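Local coordinates for 11S globulin (Wrightia tinctoria, PDB 5WXU), which probably serves as a seed storage protein, a hexameric nutrient reservoir that also binds the plant hormone auxin, at residues V358-G369 with Y392-L403. Residues are numbered along the deposited sequence; the frame is centred on the assembly and turned at random.
Sequences VTRGSGRLQVGG and YVYLKQAGPQGL
Tyr-392 lies against the end of strand 361-368. The ring edge meets Val-367, with Tyr-392 CD2 4.0 Å from Val-367 CG1. Tyr-392 CD2 is also 3.6 Å from Gly-369 CA, where a side chain would strike the ring. With CG anti to the carbonyl carbon (chi1 -80°), the ring lies beside Gly-368 and Gly-369. Its hydroxyl bonds to Cys-44 O and Leu-46 N. With an alanine here, Val-367 CG1 and Gly-369 CA would probably lose the ring they lean on, and Cys-44 O and Leu-46 N their hydroxyl partner.

Strands 361-368 and 393-399 pair antiparallel in a sheet of the second cupin domain. Seven backbone hydrogen bonds join them; the one from Gly-368 N to Val-393 O is nearly straight (2.7 Å, 175°). Leu-365, Val-367, Tyr-394 and Lys-396 share one face. Leu-365 and Lys-396 run side by side in the same direction, Leu-365 CD1 3.9 Å from Lys-396 CG. The Tyr-394 ring takes the lysine CE at its edge, and its hydroxyl bonds to Asn-349. Arg-364, Gln-366, Leu-395 and Gln-397 occupy the other face, toward a second subunit. The extended Arg-364 reaches Asp-377 and also Asp-230 of that subunit. Gln-366 OE1 accepts from Asp-230 N there, while Gln-397 NE2 bonds to Asn-341 O of its own chain.

At the other end both chains turn a corner, at Arg-360 and after Gly-399. Leu-403 meets Val-358 at about a right angle, Leu-403 CD1 3.5 Å from Val-358 CG1. The type I turn from Gly-399 to Gly-402 is tied to Ser-362: Ser-362 N gives a 3.1 Å bond to Gly-402 O. A water joins Ser-362 OG (2.8 Å) to Gln-401 N and Gly-402 O.

Both faces are thus mixed. One sets apolar groups beside a tyrosine and a lysine turned to their own chain; the other adds Leu-395, against Phe-233 of the second subunit, to polar links within and between subunits, consistent with a part in hexamer assembly.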
loop_
_atom_site.group_PDB
_atom_site.type_symbol
_atom_site.label_atom_id
_atom_site.label_comp_id
_atom_site.label_asym_id
_atom_site.label_seq_id
_atom_site.Cartn_x
_atom_site.Cartn_y
_atom_site.Cartn_z
ATOM N N VAL B 358 -19.614 0.762 30.775
ATOM C CA VAL B 358 -20.947 1.313 30.883
ATOM C C VAL B 358 -20.885 2.690 31.543
ATOM O O VAL B 358 -20.507 2.808 32.717
ATOM C CB VAL B 358 -21.828 0.396 31.724
ATOM C CG1 VAL B 358 -23.276 0.882 31.705
ATOM C CG2 VAL B 358 -21.802 -1.020 31.251
ATOM N N THR B 359 -21.212 3.717 30.802
ATOM C CA THR B 359 -21.150 5.060 31.290
ATOM C C THR B 359 -22.434 5.529 31.899
ATOM O O THR B 359 -22.373 6.470 32.718
ATOM C CB THR B 359 -20.723 6.047 30.222
ATOM O OG1 THR B 359 -21.424 5.760 29.012
ATOM C CG2 THR B 359 -19.223 5.856 29.989
ATOM N N ARG B 360 -23.551 4.919 31.520
ATOM C CA ARG B 360 -24.885 5.395 31.965
ATOM C C ARG B 360 -25.814 4.256 31.966
ATOM O O ARG B 360 -25.842 3.423 31.038
ATOM C CB ARG B 360 -25.483 6.468 31.069
ATOM C CG ARG B 360 -24.790 7.791 31.039
ATOM C CD ARG B 360 -25.652 8.906 30.429
ATOM N NE ARG B 360 -25.111 9.393 29.147
ATOM C CZ ARG B 360 -25.799 10.074 28.209
ATOM N NH1 ARG B 360 -27.096 10.384 28.381
ATOM N NH2 ARG B 360 -25.176 10.447 27.073
ATOM N N GLY B 361 -26.682 4.186 32.962
ATOM C CA GLY B 361 -27.749 3.215 32.822
ATOM C C GLY B 361 -27.432 1.811 33.213
ATOM O O GLY B 361 -26.484 1.551 33.962
ATOM N N SER B 362 -28.171 0.865 32.653
ATOM C CA SER B 362 -28.051 -0.520 33.001
ATOM C C SER B 362 -28.749 -1.355 31.952
ATOM O O SER B 362 -29.467 -0.844 31.113
ATOM C CB SER B 362 -28.675 -0.826 34.387
ATOM O OG SER B 362 -30.067 -0.557 34.330
ATOM N N GLY B 363 -28.519 -2.622 32.008
ATOM C CA GLY B 363 -29.216 -3.564 31.133
ATOM C C GLY B 363 -28.873 -5.002 31.405
ATOM O O GLY B 363 -28.188 -5.306 32.356
ATOM N N ARG B 364 -29.369 -5.900 30.556
ATOM C CA ARG B 364 -29.078 -7.290 30.599
ATOM C C ARG B 364 -28.137 -7.620 29.424
ATOM O O ARG B 364 -28.375 -7.207 28.328
ATOM C CB ARG B 364 -30.356 -8.104 30.364
ATOM C CG ARG B 364 -30.215 -9.597 30.461
ATOM C CD ARG B 364 -31.554 -10.317 30.255
ATOM N NE ARG B 364 -31.428 -11.761 30.212
ATOM C CZ ARG B 364 -32.412 -12.617 29.961
ATOM N NH1 ARG B 364 -33.648 -12.194 29.696
ATOM N NH2 ARG B 364 -32.151 -13.894 29.945
ATOM N N LEU B 365 -27.104 -8.369 29.727
ATOM C CA LEU B 365 -26.152 -8.936 28.786
ATOM C C LEU B 365 -26.196 -10.477 28.873
ATOM O O LEU B 365 -26.077 -11.072 29.919
ATOM C CB LEU B 365 -24.736 -8.389 29.087
ATOM C CG LEU B 365 -23.597 -9.070 28.305
ATOM C CD1 LEU B 365 -23.613 -8.625 26.854
ATOM C CD2 LEU B 365 -22.285 -8.713 28.987
ATOM N N GLN B 366 -26.353 -11.119 27.743
ATOM C CA GLN B 366 -26.091 -12.541 27.627
ATOM C C GLN B 366 -24.967 -12.814 26.638
ATOM O O GLN B 366 -24.903 -12.192 25.565
ATOM C CB GLN B 366 -27.328 -13.300 27.255
ATOM C CG GLN B 366 -27.080 -14.781 27.171
ATOM C CD GLN B 366 -28.313 -15.609 27.225
ATOM O OE1 GLN B 366 -29.313 -15.311 26.557
ATOM N NE2 GLN B 366 -28.239 -16.711 28.001
ATOM N N VAL B 367 -24.068 -13.686 27.059
ATOM C CA VAL B 367 -22.939 -14.092 26.232
ATOM C C VAL B 367 -22.917 -15.605 26.113
ATOM O O VAL B 367 -23.073 -16.319 27.139
ATOM C CB VAL B 367 -21.634 -13.678 26.836
ATOM C CG1 VAL B 367 -20.474 -13.978 25.878
ATOM C CG2 VAL B 367 -21.655 -12.215 27.184
ATOM N N GLY B 368 -22.742 -16.071 24.885
ATOM C CA GLY B 368 -22.563 -17.492 24.513
ATOM C C GLY B 368 -21.146 -17.775 23.924
ATOM O O GLY B 368 -20.620 -16.980 23.120
ATOM N N GLY B 369 -20.549 -18.884 24.322
ATOM C CA GLY B 369 -19.247 -19.321 23.800
ATOM C C GLY B 369 -19.283 -20.718 23.218
ATOM O O GLY B 369 -20.160 -21.069 22.403
ATOM N N TYR B 392 -17.494 -14.821 20.293
ATOM C CA TYR B 392 -18.533 -15.181 21.277
ATOM C C TYR B 392 -19.821 -14.439 20.878
ATOM O O TYR B 392 -19.809 -13.261 20.536
ATOM C CB TYR B 392 -18.125 -14.747 22.699
ATOM C CG TYR B 392 -17.163 -15.694 23.383
ATOM C CD1 TYR B 392 -15.866 -15.918 22.902
ATOM C CD2 TYR B 392 -17.489 -16.260 24.620
ATOM C CE1 TYR B 392 -15.009 -16.790 23.557
ATOM C CE2 TYR B 392 -16.623 -17.085 25.281
ATOM C CZ TYR B 392 -15.375 -17.318 24.785
ATOM O OH TYR B 392 -14.530 -18.121 25.463
ATOM N N VAL B 393 -20.968 -15.126 20.983
ATOM C CA VAL B 393 -22.234 -14.526 20.627
ATOM C C VAL B 393 -22.764 -13.728 21.806
ATOM O O VAL B 393 -22.624 -14.153 22.962
ATOM C CB VAL B 393 -23.230 -15.578 20.162
ATOM C CG1 VAL B 393 -24.591 -14.980 19.872
ATOM C CG2 VAL B 393 -22.705 -16.177 18.880
ATOM N N TYR B 394 -23.337 -12.571 21.537
ATOM C CA TYR B 394 -23.898 -11.768 22.641
ATOM C C TYR B 394 -25.118 -10.982 22.313
ATOM O O TYR B 394 -25.289 -10.547 21.175
ATOM C CB TYR B 394 -22.856 -10.828 23.246
ATOM C CG TYR B 394 -22.254 -9.802 22.300
ATOM C CD1 TYR B 394 -21.389 -10.189 21.306
ATOM C CD2 TYR B 394 -22.410 -8.459 22.517
ATOM C CE1 TYR B 394 -20.791 -9.268 20.495
ATOM C CE2 TYR B 394 -21.817 -7.506 21.692
ATOM C CZ TYR B 394 -21.000 -7.933 20.677
ATOM O OH TYR B 394 -20.358 -7.034 19.843
ATOM N N LEU B 395 -25.928 -10.734 23.338
ATOM C CA LEU B 395 -27.182 -9.953 23.229
ATOM C C LEU B 395 -27.225 -8.943 24.357
ATOM O O LEU B 395 -26.995 -9.349 25.467
ATOM C CB LEU B 395 -28.415 -10.798 23.599
ATOM C CG LEU B 395 -28.866 -11.873 22.678
ATOM C CD1 LEU B 395 -28.100 -13.126 23.026
ATOM C CD2 LEU B 395 -30.395 -12.007 22.768
ATOM N N LYS B 396 -27.657 -7.722 24.103
ATOM C CA LYS B 396 -27.764 -6.673 25.095
ATOM C C LYS B 396 -29.189 -6.111 25.016
ATOM O O LYS B 396 -29.738 -5.925 23.915
ATOM C CB LYS B 396 -26.752 -5.496 24.850
ATOM C CG LYS B 396 -25.290 -5.884 24.563
ATOM C CD LYS B 396 -24.317 -4.660 24.464
ATOM C CE LYS B 396 -23.508 -4.576 23.161
ATOM N NZ LYS B 396 -22.020 -4.509 23.403
ATOM N N GLN B 397 -29.772 -5.815 26.191
ATOM C CA GLN B 397 -31.041 -5.080 26.271
ATOM C C GLN B 397 -30.929 -4.073 27.389
ATOM O O GLN B 397 -30.496 -4.427 28.511
ATOM C CB GLN B 397 -32.194 -5.989 26.609
ATOM C CG GLN B 397 -33.531 -5.240 26.673
ATOM C CD GLN B 397 -34.713 -6.152 26.656
ATOM O OE1 GLN B 397 -34.657 -7.293 27.129
ATOM N NE2 GLN B 397 -35.828 -5.639 26.129
ATOM N N ALA B 398 -31.339 -2.869 27.102
ATOM C CA ALA B 398 -31.274 -1.786 28.113
ATOM C C ALA B 398 -32.374 -2.018 29.126
ATOM O O ALA B 398 -33.457 -2.561 28.804
ATOM C CB ALA B 398 -31.472 -0.429 27.513
ATOM N N GLY B 399 -32.112 -1.577 30.333
ATOM C CA GLY B 399 -33.159 -1.555 31.341
ATOM C C GLY B 399 -33.980 -0.302 31.239
ATOM O O GLY B 399 -33.888 0.491 30.295
ATOM N N PRO B 400 -34.827 -0.056 32.272
ATOM C CA PRO B 400 -35.746 1.070 32.295
ATOM C C PRO B 400 -35.160 2.500 32.264
ATOM O O PRO B 400 -35.893 3.425 31.960
ATOM C CB PRO B 400 -36.573 0.803 33.584
ATOM C CG PRO B 400 -35.730 -0.064 34.409
ATOM C CD PRO B 400 -34.762 -0.799 33.560
ATOM N N GLN B 401 -33.863 2.665 32.482
ATOM C CA GLN B 401 -33.209 3.989 32.469
ATOM C C GLN B 401 -32.373 4.129 31.176
ATOM O O GLN B 401 -31.681 5.143 31.004
ATOM C CB GLN B 401 -32.297 4.239 33.697
ATOM C CG GLN B 401 -33.050 4.661 34.982
ATOM C CD GLN B 401 -33.908 3.519 35.475
ATOM O OE1 GLN B 401 -33.395 2.386 35.668
ATOM N NE2 GLN B 401 -35.236 3.771 35.631
ATOM N N GLY B 402 -32.402 3.124 30.302
ATOM C CA GLY B 402 -31.566 3.249 29.100
ATOM C C GLY B 402 -30.239 2.645 29.438
ATOM O O GLY B 402 -30.017 2.139 30.546
ATOM N N LEU B 403 -29.306 2.726 28.496
ATOM C CA LEU B 403 -28.013 2.108 28.634
ATOM C C LEU B 403 -27.080 2.841 27.656
ATOM O O LEU B 403 -27.418 2.998 26.506
ATOM C CB LEU B 403 -28.034 0.583 28.335
ATOM C CG LEU B 403 -26.616 -0.063 28.319
ATOM C CD1 LEU B 403 -26.028 -0.002 29.724
ATOM C CD2 LEU B 403 -26.763 -1.472 27.880
HETATM O O HOH W 1 -31.527 1.106 32.560
HETATM O O HOH W 2 -30.404 2.142 35.945
#